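Local coordinates for protein putative PLP-dependent aminotransferase (Bacillus cereus ATCC 10987, PDB 3JU7) that is a putative aminotransferase of the DegT/DnrJ/EryC1 family, probably transferring amino groups with the help of pyridoxal phosphate, at residues V134-E146 and Q281-I293. Residues are numbered along the deposited sequence; the frame is centred on the assembly and turned at random.
Sequences VPYATFGSWMNLE and QKTEAVIQQFMPI
With CG trans to its own carbonyl carbon (chi1 -54°), Phe-139 lays its ring against Pro-292, while Gln-281, CG trans to the backbone N and the chain extended beyond, carries its amide to Thr-138. Pro-292 CB stands over one ring face, 4.1 Å from the Phe-139 centroid, a CH-pi contact; Phe-290 turns its edge toward the face of Phe-139 in an offset edge-to-face pair, centroids 5.7 Å apart and planes at 72°. Gln-281 NE2 donates to Thr-138 O over 3.1 Å, nearly straight at 166°; the acceptor oxygen lies in the plane of the Gln-281 amide, yet the donor stands above the plane of the Thr-138 carbonyl. Thr-138 O also accepts from Ser-141 OG. NE2 has a second acceptor, Asp-111 O, and the two bonds together should hold the amide in one rotation. Beyond Phe-139 the backbones form a single bridge, Ser-141 with Val-286: Ile-287 N gives Gly-140 O a 3.0 Å bond, and Trp-142 N makes a weak one to Ala-285 O. A water joins Trp-142 O to Glu-284 N. This buried packing ties the loop between strand 130-133 and helix 146-153 to the segment entering strand 291-294, with Phe-139 also touching strand 347-350 and Ile-287 reaching helix 250-270.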
# COMPACT_ATOMS: atom_id res chain seq x y z
N VAL A 134 -11.88 -17.27 -3.21
CA VAL A 134 -10.66 -16.64 -3.70
C VAL A 134 -9.72 -17.74 -4.21
O VAL A 134 -8.87 -18.24 -3.48
CB VAL A 134 -10.00 -15.81 -2.58
CG1 VAL A 134 -8.77 -15.00 -3.09
CG2 VAL A 134 -11.03 -14.88 -1.94
N PRO A 135 -9.91 -18.14 -5.48
CA PRO A 135 -8.98 -19.12 -6.03
C PRO A 135 -7.66 -18.47 -6.41
O PRO A 135 -7.59 -17.23 -6.62
CB PRO A 135 -9.72 -19.63 -7.28
CG PRO A 135 -10.58 -18.52 -7.67
CD PRO A 135 -10.94 -17.74 -6.45
N TYR A 136 -6.61 -19.29 -6.45
CA TYR A 136 -5.29 -18.86 -6.93
C TYR A 136 -4.92 -19.57 -8.24
O TYR A 136 -4.97 -20.78 -8.33
CB TYR A 136 -4.29 -19.15 -5.84
CG TYR A 136 -2.84 -19.10 -6.24
CD1 TYR A 136 -2.33 -18.08 -7.00
CD2 TYR A 136 -1.96 -20.07 -5.78
CE1 TYR A 136 -0.98 -18.04 -7.34
CE2 TYR A 136 -0.61 -20.04 -6.12
CZ TYR A 136 -0.12 -19.04 -6.90
OH TYR A 136 1.23 -19.04 -7.26
N ALA A 137 -4.56 -18.81 -9.27
CA ALA A 137 -4.18 -19.39 -10.55
C ALA A 137 -2.71 -19.83 -10.43
O ALA A 137 -1.78 -19.20 -10.97
CB ALA A 137 -4.39 -18.38 -11.67
N THR A 138 -2.54 -20.94 -9.73
CA THR A 138 -1.25 -21.43 -9.27
C THR A 138 -0.15 -21.34 -10.31
O THR A 138 -0.29 -21.84 -11.44
CB THR A 138 -1.38 -22.91 -8.81
OG1 THR A 138 -2.45 -22.99 -7.88
CG2 THR A 138 -0.09 -23.45 -8.20
N PHE A 139 0.93 -20.67 -9.89
CA PHE A 139 2.18 -20.52 -10.65
C PHE A 139 2.00 -19.86 -12.03
O PHE A 139 2.70 -20.19 -12.99
CB PHE A 139 2.91 -21.85 -10.75
CG PHE A 139 3.18 -22.55 -9.38
CD1 PHE A 139 3.58 -21.84 -8.28
CD2 PHE A 139 3.09 -23.92 -9.27
CE1 PHE A 139 3.86 -22.48 -7.08
CE2 PHE A 139 3.38 -24.56 -8.09
CZ PHE A 139 3.75 -23.84 -6.99
N GLY A 140 1.08 -18.91 -12.11
CA GLY A 140 0.91 -18.08 -13.33
C GLY A 140 0.35 -18.90 -14.48
O GLY A 140 0.72 -18.74 -15.62
N SER A 141 -0.59 -19.77 -14.17
CA SER A 141 -1.04 -20.74 -15.14
C SER A 141 -2.47 -20.46 -15.52
O SER A 141 -3.15 -19.59 -14.94
CB SER A 141 -0.89 -22.15 -14.56
OG SER A 141 -1.75 -22.32 -13.46
N TRP A 142 -2.94 -21.24 -16.48
CA TRP A 142 -4.25 -21.03 -17.03
C TRP A 142 -5.29 -21.85 -16.31
O TRP A 142 -5.69 -22.92 -16.76
CB TRP A 142 -4.21 -21.38 -18.50
CG TRP A 142 -5.32 -20.87 -19.26
CD1 TRP A 142 -6.48 -21.53 -19.56
CD2 TRP A 142 -5.38 -19.60 -19.92
NE1 TRP A 142 -7.26 -20.74 -20.36
CE2 TRP A 142 -6.62 -19.55 -20.59
CE3 TRP A 142 -4.51 -18.51 -20.01
CZ2 TRP A 142 -7.03 -18.43 -21.32
CZ3 TRP A 142 -4.90 -17.40 -20.72
CH2 TRP A 142 -6.17 -17.36 -21.37
N MSE A 143 -5.71 -21.34 -15.16
CA MSE A 143 -6.82 -21.93 -14.38
C MSE A 143 -8.10 -21.43 -15.00
O MSE A 143 -8.42 -20.24 -14.93
CB MSE A 143 -6.75 -21.49 -12.94
CG MSE A 143 -7.88 -22.04 -12.09
SE MSE A 143 -7.72 -21.36 -10.29
CE MSE A 143 -8.26 -19.50 -10.57
N ASN A 144 -8.83 -22.34 -15.63
CA ASN A 144 -10.02 -21.98 -16.36
C ASN A 144 -11.05 -21.39 -15.41
O ASN A 144 -11.21 -21.89 -14.31
CB ASN A 144 -10.60 -23.21 -17.05
CG ASN A 144 -11.54 -22.82 -18.17
OD1 ASN A 144 -12.71 -22.46 -17.94
ND2 ASN A 144 -11.01 -22.88 -19.41
N LEU A 145 -11.77 -20.36 -15.86
CA LEU A 145 -12.68 -19.60 -14.99
C LEU A 145 -14.17 -19.81 -15.24
O LEU A 145 -14.99 -19.13 -14.61
CB LEU A 145 -12.35 -18.09 -15.06
CG LEU A 145 -10.96 -17.72 -14.56
CD1 LEU A 145 -10.69 -16.25 -14.78
CD2 LEU A 145 -10.84 -18.09 -13.08
N GLU A 146 -14.53 -20.73 -16.15
CA GLU A 146 -15.93 -21.06 -16.43
C GLU A 146 -16.77 -21.33 -15.17
O GLU A 146 -17.82 -20.78 -15.02
CB GLU A 146 -16.02 -22.29 -17.35
N GLN A 281 3.49 -29.17 -13.78
CA GLN A 281 2.06 -28.85 -13.58
C GLN A 281 1.23 -29.24 -14.81
O GLN A 281 1.65 -29.03 -15.94
CB GLN A 281 1.93 -27.35 -13.30
CG GLN A 281 0.53 -26.84 -12.96
CD GLN A 281 0.58 -25.35 -12.57
OE1 GLN A 281 1.51 -24.65 -12.96
NE2 GLN A 281 -0.41 -24.88 -11.81
N LYS A 282 0.05 -29.79 -14.60
CA LYS A 282 -0.83 -30.08 -15.71
C LYS A 282 -1.61 -28.80 -16.01
O LYS A 282 -2.56 -28.45 -15.30
CB LYS A 282 -1.76 -31.24 -15.39
N THR A 283 -1.19 -28.06 -17.03
CA THR A 283 -1.88 -26.83 -17.41
C THR A 283 -1.69 -26.50 -18.89
O THR A 283 -0.71 -26.91 -19.49
CB THR A 283 -1.46 -25.62 -16.48
OG1 THR A 283 -2.26 -24.47 -16.79
CG2 THR A 283 0.02 -25.27 -16.60
N GLU A 284 -2.63 -25.76 -19.48
CA GLU A 284 -2.55 -25.44 -20.92
C GLU A 284 -1.51 -24.36 -21.24
O GLU A 284 -0.96 -24.33 -22.32
CB GLU A 284 -3.89 -24.92 -21.45
CG GLU A 284 -5.09 -25.83 -21.30
CD GLU A 284 -6.35 -25.17 -21.89
OE1 GLU A 284 -6.32 -24.82 -23.10
OE2 GLU A 284 -7.36 -24.99 -21.16
N ALA A 285 -1.27 -23.45 -20.31
CA ALA A 285 -0.41 -22.31 -20.57
C ALA A 285 0.09 -21.79 -19.24
O ALA A 285 -0.63 -21.85 -18.24
CB ALA A 285 -1.18 -21.22 -21.33
N VAL A 286 1.32 -21.32 -19.21
CA VAL A 286 1.90 -20.81 -17.99
C VAL A 286 2.91 -19.75 -18.34
O VAL A 286 3.55 -19.84 -19.36
CB VAL A 286 2.56 -21.96 -17.15
CG1 VAL A 286 3.66 -22.61 -17.93
CG2 VAL A 286 3.09 -21.44 -15.81
N ILE A 287 3.04 -18.73 -17.52
CA ILE A 287 4.16 -17.81 -17.63
C ILE A 287 4.95 -17.99 -16.32
O ILE A 287 4.37 -18.01 -15.23
CB ILE A 287 3.71 -16.36 -17.85
CG1 ILE A 287 4.92 -15.48 -18.06
CG2 ILE A 287 2.87 -15.78 -16.68
CD1 ILE A 287 4.53 -14.09 -18.39
N GLN A 288 6.26 -18.15 -16.44
CA GLN A 288 7.04 -18.65 -15.31
C GLN A 288 7.99 -17.67 -14.57
O GLN A 288 8.91 -17.08 -15.12
CB GLN A 288 7.79 -19.89 -15.74
CG GLN A 288 6.85 -20.94 -16.31
CD GLN A 288 7.43 -22.29 -16.17
OE1 GLN A 288 8.57 -22.51 -16.57
NE2 GLN A 288 6.69 -23.19 -15.57
N GLN A 289 7.70 -17.54 -13.29
CA GLN A 289 8.46 -16.77 -12.32
C GLN A 289 9.69 -17.58 -11.90
O GLN A 289 10.72 -17.04 -11.57
CB GLN A 289 7.55 -16.55 -11.11
CG GLN A 289 8.05 -15.69 -10.05
CD GLN A 289 7.02 -15.49 -8.98
OE1 GLN A 289 7.27 -14.80 -8.00
NE2 GLN A 289 5.85 -16.13 -9.14
N PHE A 290 9.50 -18.89 -11.84
CA PHE A 290 10.51 -19.89 -11.50
C PHE A 290 9.97 -21.19 -12.12
O PHE A 290 8.91 -21.17 -12.76
CB PHE A 290 10.71 -20.03 -9.98
CG PHE A 290 9.43 -20.11 -9.18
CD1 PHE A 290 8.76 -21.33 -9.03
CD2 PHE A 290 8.91 -18.97 -8.56
CE1 PHE A 290 7.58 -21.41 -8.26
CE2 PHE A 290 7.74 -19.03 -7.78
CZ PHE A 290 7.06 -20.24 -7.61
N MSE A 291 10.70 -22.30 -11.98
CA MSE A 291 10.31 -23.56 -12.61
C MSE A 291 9.80 -24.48 -11.50
O MSE A 291 10.59 -25.03 -10.72
CB MSE A 291 11.48 -24.17 -13.41
CG MSE A 291 11.25 -25.59 -13.91
SE MSE A 291 9.64 -25.82 -14.94
CE MSE A 291 10.14 -24.68 -16.38
N PRO A 292 8.48 -24.63 -11.39
CA PRO A 292 7.94 -25.53 -10.39
C PRO A 292 7.97 -26.98 -10.87
O PRO A 292 7.71 -27.24 -12.05
CB PRO A 292 6.50 -25.05 -10.19
CG PRO A 292 6.32 -23.88 -11.09
CD PRO A 292 7.41 -23.94 -12.12
N ILE A 293 8.29 -27.91 -9.97
CA ILE A 293 8.36 -29.31 -10.35
C ILE A 293 8.16 -30.18 -9.12
O ILE A 293 8.54 -29.81 -8.00
CB ILE A 293 9.69 -29.65 -11.06
CG1 ILE A 293 9.57 -30.99 -11.81
CG2 ILE A 293 10.86 -29.67 -10.07
CD1 ILE A 293 10.71 -31.27 -12.74
O HOH W 1 -5.20 -25.15 -18.10